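Local coordinates for colicin-m immunity protein (Escherichia coli, PDB 4AEQ) that forms the YebF/Cmi-family part of an immunity protein that protects cells carrying the colicin M plasmid against colicin M, at residues N37-Q40 with T44-P47; I54-S57 with D63-T66. One frame throughout, in Å; residues are numbered along the deposited sequence.

Contact 1: residues N37-Q40 with T44-P47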
loop_
_atom_site.group_PDB
_atom_site.type_symbol
_atom_site.label_atom_id
_atom_site.label_comp_id
_atom_site.label_asym_id
_atom_site.label_seq_id
_atom_site.Cartn_x
_atom_site.Cartn_y
_atom_site.Cartn_z
ATOM N N ASN A 37 11.992 7.400 -3.441
ATOM C CA ASN A 37 13.056 6.997 -4.343
ATOM C C ASN A 37 12.561 6.902 -5.780
ATOM O O ASN A 37 13.169 7.474 -6.678
ATOM C CB ASN A 37 13.713 5.694 -3.887
ATOM C CG ASN A 37 14.593 5.885 -2.666
ATOM O OD1 ASN A 37 14.691 6.988 -2.121
ATOM N ND2 ASN A 37 15.231 4.810 -2.223
ATOM N N ASP A 38 11.453 6.202 -6.006
ATOM C CA ASP A 38 10.919 6.090 -7.364
ATOM C C ASP A 38 10.634 7.451 -8.001
ATOM O O ASP A 38 10.909 7.656 -9.188
ATOM C CB ASP A 38 9.681 5.186 -7.409
ATOM C CG ASP A 38 10.042 3.711 -7.472
ATOM O OD1 ASP A 38 11.247 3.393 -7.396
ATOM O OD2 ASP A 38 9.124 2.870 -7.595
ATOM N N VAL A 39 10.094 8.382 -7.221
ATOM C CA VAL A 39 9.825 9.711 -7.767
ATOM C C VAL A 39 11.121 10.415 -8.164
ATOM O O VAL A 39 11.231 10.943 -9.272
ATOM C CB VAL A 39 9.032 10.596 -6.784
ATOM C CG1 VAL A 39 8.970 12.030 -7.294
ATOM C CG2 VAL A 39 7.635 10.043 -6.584
ATOM N N GLN A 40 12.105 10.424 -7.267
ATOM C CA GLN A 40 13.378 11.079 -7.567
ATOM C C GLN A 40 14.084 10.424 -8.761
ATOM O O GLN A 40 14.823 11.081 -9.488
ATOM C CB GLN A 40 14.286 11.071 -6.338
ATOM C CG GLN A 40 14.636 9.672 -5.871
ATOM C CD GLN A 40 15.570 9.666 -4.682
ATOM O OE1 GLN A 40 15.684 10.660 -3.965
ATOM N NE2 GLN A 40 16.244 8.543 -4.464
ATOM N N THR A 44 9.674 12.558 -11.935
ATOM C CA THR A 44 8.319 13.089 -11.919
ATOM C C THR A 44 7.422 12.307 -10.965
ATOM O O THR A 44 7.664 11.128 -10.699
ATOM C CB THR A 44 7.700 13.052 -13.326
ATOM O OG1 THR A 44 6.373 13.593 -13.287
ATOM C CG2 THR A 44 7.649 11.621 -13.843
ATOM N N GLU A 45 6.388 12.972 -10.456
ATOM C CA GLU A 45 5.346 12.312 -9.674
ATOM C C GLU A 45 4.328 11.641 -10.586
ATOM O O GLU A 45 3.570 10.771 -10.158
ATOM C CB GLU A 45 4.622 13.321 -8.778
ATOM C CG GLU A 45 5.203 13.465 -7.384
ATOM C CD GLU A 45 4.357 14.361 -6.500
ATOM O OE1 GLU A 45 3.380 14.949 -7.012
ATOM O OE2 GLU A 45 4.666 14.474 -5.295
ATOM N N ILE A 46 4.307 12.060 -11.848
ATOM C CA ILE A 46 3.308 11.577 -12.791
ATOM C C ILE A 46 3.944 10.989 -14.045
ATOM O O ILE A 46 3.825 11.557 -15.131
ATOM C CB ILE A 46 2.346 12.706 -13.194
ATOM C CG1 ILE A 46 1.907 13.485 -11.952
ATOM C CG2 ILE A 46 1.149 12.143 -13.939
ATOM C CD1 ILE A 46 1.292 14.830 -12.257
ATOM N N PRO A 47 4.615 9.836 -13.901
ATOM C CA PRO A 47 5.251 9.176 -15.044
ATOM C C PRO A 47 4.215 8.679 -16.040
ATOM O O PRO A 47 3.049 8.510 -15.680
ATOM C CB PRO A 47 5.961 7.982 -14.402
ATOM C CG PRO A 47 5.206 7.719 -13.151
ATOM C CD PRO A 47 4.782 9.068 -12.655
#

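Contact 2: residues I54-S57 with D63-T66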
loop_
_atom_site.group_PDB
_atom_site.type_symbol
_atom_site.label_atom_id
_atom_site.label_comp_id
_atom_site.label_asym_id
_atom_site.label_seq_id
_atom_site.Cartn_x
_atom_site.Cartn_y
_atom_site.Cartn_z
ATOM N N ILE A 54 -0.985 -9.085 -19.444
ATOM C CA ILE A 54 -1.390 -9.713 -18.198
ATOM C C ILE A 54 -1.574 -11.215 -18.396
ATOM O O ILE A 54 -2.328 -11.643 -19.272
ATOM C CB ILE A 54 -2.710 -9.114 -17.682
ATOM C CG1 ILE A 54 -2.520 -7.637 -17.318
ATOM C CG2 ILE A 54 -3.228 -9.904 -16.486
ATOM C CD1 ILE A 54 -3.802 -6.932 -16.917
ATOM N N GLU A 55 -0.875 -12.012 -17.592
ATOM C CA GLU A 55 -1.068 -13.462 -17.608
ATOM C C GLU A 55 -2.032 -13.867 -16.505
ATOM O O GLU A 55 -1.723 -13.747 -15.321
ATOM C CB GLU A 55 0.257 -14.205 -17.406
ATOM C CG GLU A 55 1.286 -13.966 -18.482
ATOM C CD GLU A 55 0.719 -14.140 -19.872
ATOM O OE1 GLU A 55 -0.130 -15.037 -20.074
ATOM O OE2 GLU A 55 1.116 -13.364 -20.761
ATOM N N ARG A 56 -3.201 -14.350 -16.892
ATOM C CA ARG A 56 -4.151 -14.857 -15.918
ATOM C C ARG A 56 -4.615 -16.234 -16.350
ATOM O O ARG A 56 -4.642 -16.539 -17.544
ATOM C CB ARG A 56 -5.331 -13.897 -15.758
ATOM C CG ARG A 56 -5.979 -13.482 -17.064
ATOM C CD ARG A 56 -6.835 -12.238 -16.872
ATOM N NE ARG A 56 -7.885 -12.446 -15.880
ATOM C CZ ARG A 56 -8.724 -11.498 -15.469
ATOM N NH1 ARG A 56 -8.640 -10.269 -15.963
ATOM N NH2 ARG A 56 -9.651 -11.777 -14.564
ATOM N N SER A 57 -4.969 -17.068 -15.380
ATOM C CA SER A 57 -5.366 -18.436 -15.672
ATOM C C SER A 57 -6.618 -18.450 -16.538
ATOM O O SER A 57 -7.565 -17.706 -16.287
ATOM C CB SER A 57 -5.603 -19.217 -14.378
ATOM O OG SER A 57 -5.758 -20.601 -14.639
ATOM N N ASP A 63 -10.861 -19.355 -8.890
ATOM C CA ASP A 63 -9.838 -19.592 -7.875
ATOM C C ASP A 63 -8.815 -18.456 -7.776
ATOM O O ASP A 63 -7.974 -18.465 -6.878
ATOM C CB ASP A 63 -9.108 -20.912 -8.143
ATOM C CG ASP A 63 -10.044 -22.107 -8.173
ATOM O OD1 ASP A 63 -11.143 -22.024 -7.581
ATOM O OD2 ASP A 63 -9.678 -23.130 -8.790
ATOM N N GLU A 64 -8.889 -17.480 -8.682
ATOM C CA GLU A 64 -7.919 -16.388 -8.690
ATOM C C GLU A 64 -8.229 -15.426 -7.562
ATOM O O GLU A 64 -9.315 -14.850 -7.522
ATOM C CB GLU A 64 -8.034 -15.574 -9.979
ATOM C CG GLU A 64 -7.588 -16.242 -11.261
ATOM C CD GLU A 64 -7.888 -15.370 -12.470
ATOM O OE1 GLU A 64 -8.959 -14.723 -12.483
ATOM O OE2 GLU A 64 -7.050 -15.314 -13.394
ATOM N N LYS A 65 -7.290 -15.247 -6.641
ATOM C CA LYS A 65 -7.415 -14.183 -5.651
ATOM C C LYS A 65 -6.669 -12.899 -6.024
ATOM O O LYS A 65 -6.870 -11.850 -5.408
ATOM C CB LYS A 65 -6.972 -14.691 -4.279
ATOM C CG LYS A 65 -7.825 -15.843 -3.755
ATOM C CD LYS A 65 -9.272 -15.407 -3.564
ATOM C CE LYS A 65 -10.147 -16.539 -3.036
ATOM N NZ LYS A 65 -10.744 -17.355 -4.133
ATOM N N THR A 66 -5.830 -12.976 -7.051
ATOM C CA THR A 66 -4.952 -11.862 -7.390
ATOM C C THR A 66 -4.706 -11.775 -8.889
ATOM O O THR A 66 -4.556 -12.794 -9.565
ATOM C CB THR A 66 -3.587 -11.991 -6.673
ATOM O OG1 THR A 66 -3.779 -11.928 -5.254
ATOM C CG2 THR A 66 -2.649 -10.874 -7.098
HETATM O O HOH W 1 -4.418 -16.113 -12.483
#

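Contact 1: residues N37-Q40 with T44-P47
Val-39, near the C-terminal end of helix 17-42, meets Thr-44 and Glu-45 of the loop that leads into strand 48-51, the first strand of the antiparallel sheet in this YebF/Cmi-type chain. The contact is a worked example of a helix-to-strand turn: the chain leaves the helix, doubles back against its last turns and is then set on a new course by an ST turn.

The tight part is small and centred on one branched side chain. With CG1 anti to the backbone N (chi1 171°), Val-39 turns that methyl to the returning loop, where it lies 3.8 Å from Thr-44 O and 4.0 Å from Glu-45 CG. The backbones come near here too, the CA atoms of Val-39 and Glu-45 being 5.5 Å apart. Thr-44 O is buried by this packing and has no polar partner anywhere in the model; the nearest side-chain group across the contact is a methyl. Met-32 of the second subunit also packs on Val-39, bringing the dimer partner against this end of the helix.

The outer side is looser and partly open to solvent: Ile-46 is exposed, and Thr-44 and Glu-45 partly so. The CB atoms of Thr-44 and Glu-45 both point away from the helix, and beyond CG the Glu-45 chain runs on extended, carrying its carboxylate to the second subunit, near Asp-36 of that chain, where the like charge would probably raise the pKa of one of the two carboxylates. Farther along the loop, Pro-47 packs on Tyr-28 of the second subunit. On this side the turn is held by its own hydroxyl: Thr-44 OG1, trans to the backbone N at chi1 -179°, accepts a hydrogen bond from Ile-46 N at 2.9 Å, with an N-H...O angle of 160°.

Contact 2: residues I54-S57 with D63-T66
Glu-64 reaches across to Arg-56 and Ser-57, and its carboxylate makes the close approaches of the contact. Its CG lies beside the backbone N, anti to the carbonyl carbon (chi1 -69°), and from there the chain runs out extended, crossing the Arg-56 side chain at about a right angle.

The ionic part is weak. OE1 of Glu-64 stands at the edge of the Arg-56 guanidinium, near its plane, but the salt bridge to NH2 is long at 3.7 Å, and the two flat groups are tilted 36° against each other. The bend of the arginine at chi3 (-59°) is consistent with a guanidinium directed elsewhere: NH1 makes a salt bridge to Asp-17 and a hydrogen bond to Val-15 O, both of the second subunit. Glu-64 is thus probably a secondary counter-ion to a charge already engaged by that subunit.

The van der Waals contact belongs to the other oxygen, OE2, which sits 3.2 Å from Arg-56 CB, at the base of the arginine.

The polar link is made through solvent. A water accepts from Ser-57 N at 3.1 Å and donates to Glu-64 OE2 at 2.9 Å, joining a main-chain amide to the carboxylate where the CA atoms of Ser-57 and Glu-64 are still 7.7 Å apart. Ser-57 OG turns to Thr-59 O instead, within the loop.

Together, side chain and water link the two limbs of the long surface loop connecting antiparallel strands 48-51 and 66-74, beside the subunit interface of a domain-swapped dimer.

In the fold
Contacts 1 and 2 follow one another along the chain and lie on opposite sides of its centre, about 15 Å and 16 Å from it. Their own centres are about 29 Å apart and their nearest atoms about 17 Å, so they do not touch. Contact 1 brings the chain from helix 17-42 into strand 48-51; contact 2 closes the loop that carries it from that strand to strand 66-74. What they share is the second subunit, which packs on both: its residues Tyr-28 and Met-32 at contact 1, its segment from Cys-12 to Asp-17 at contact 2. The second subunit thus lies against both connections, although they do not meet within the chain.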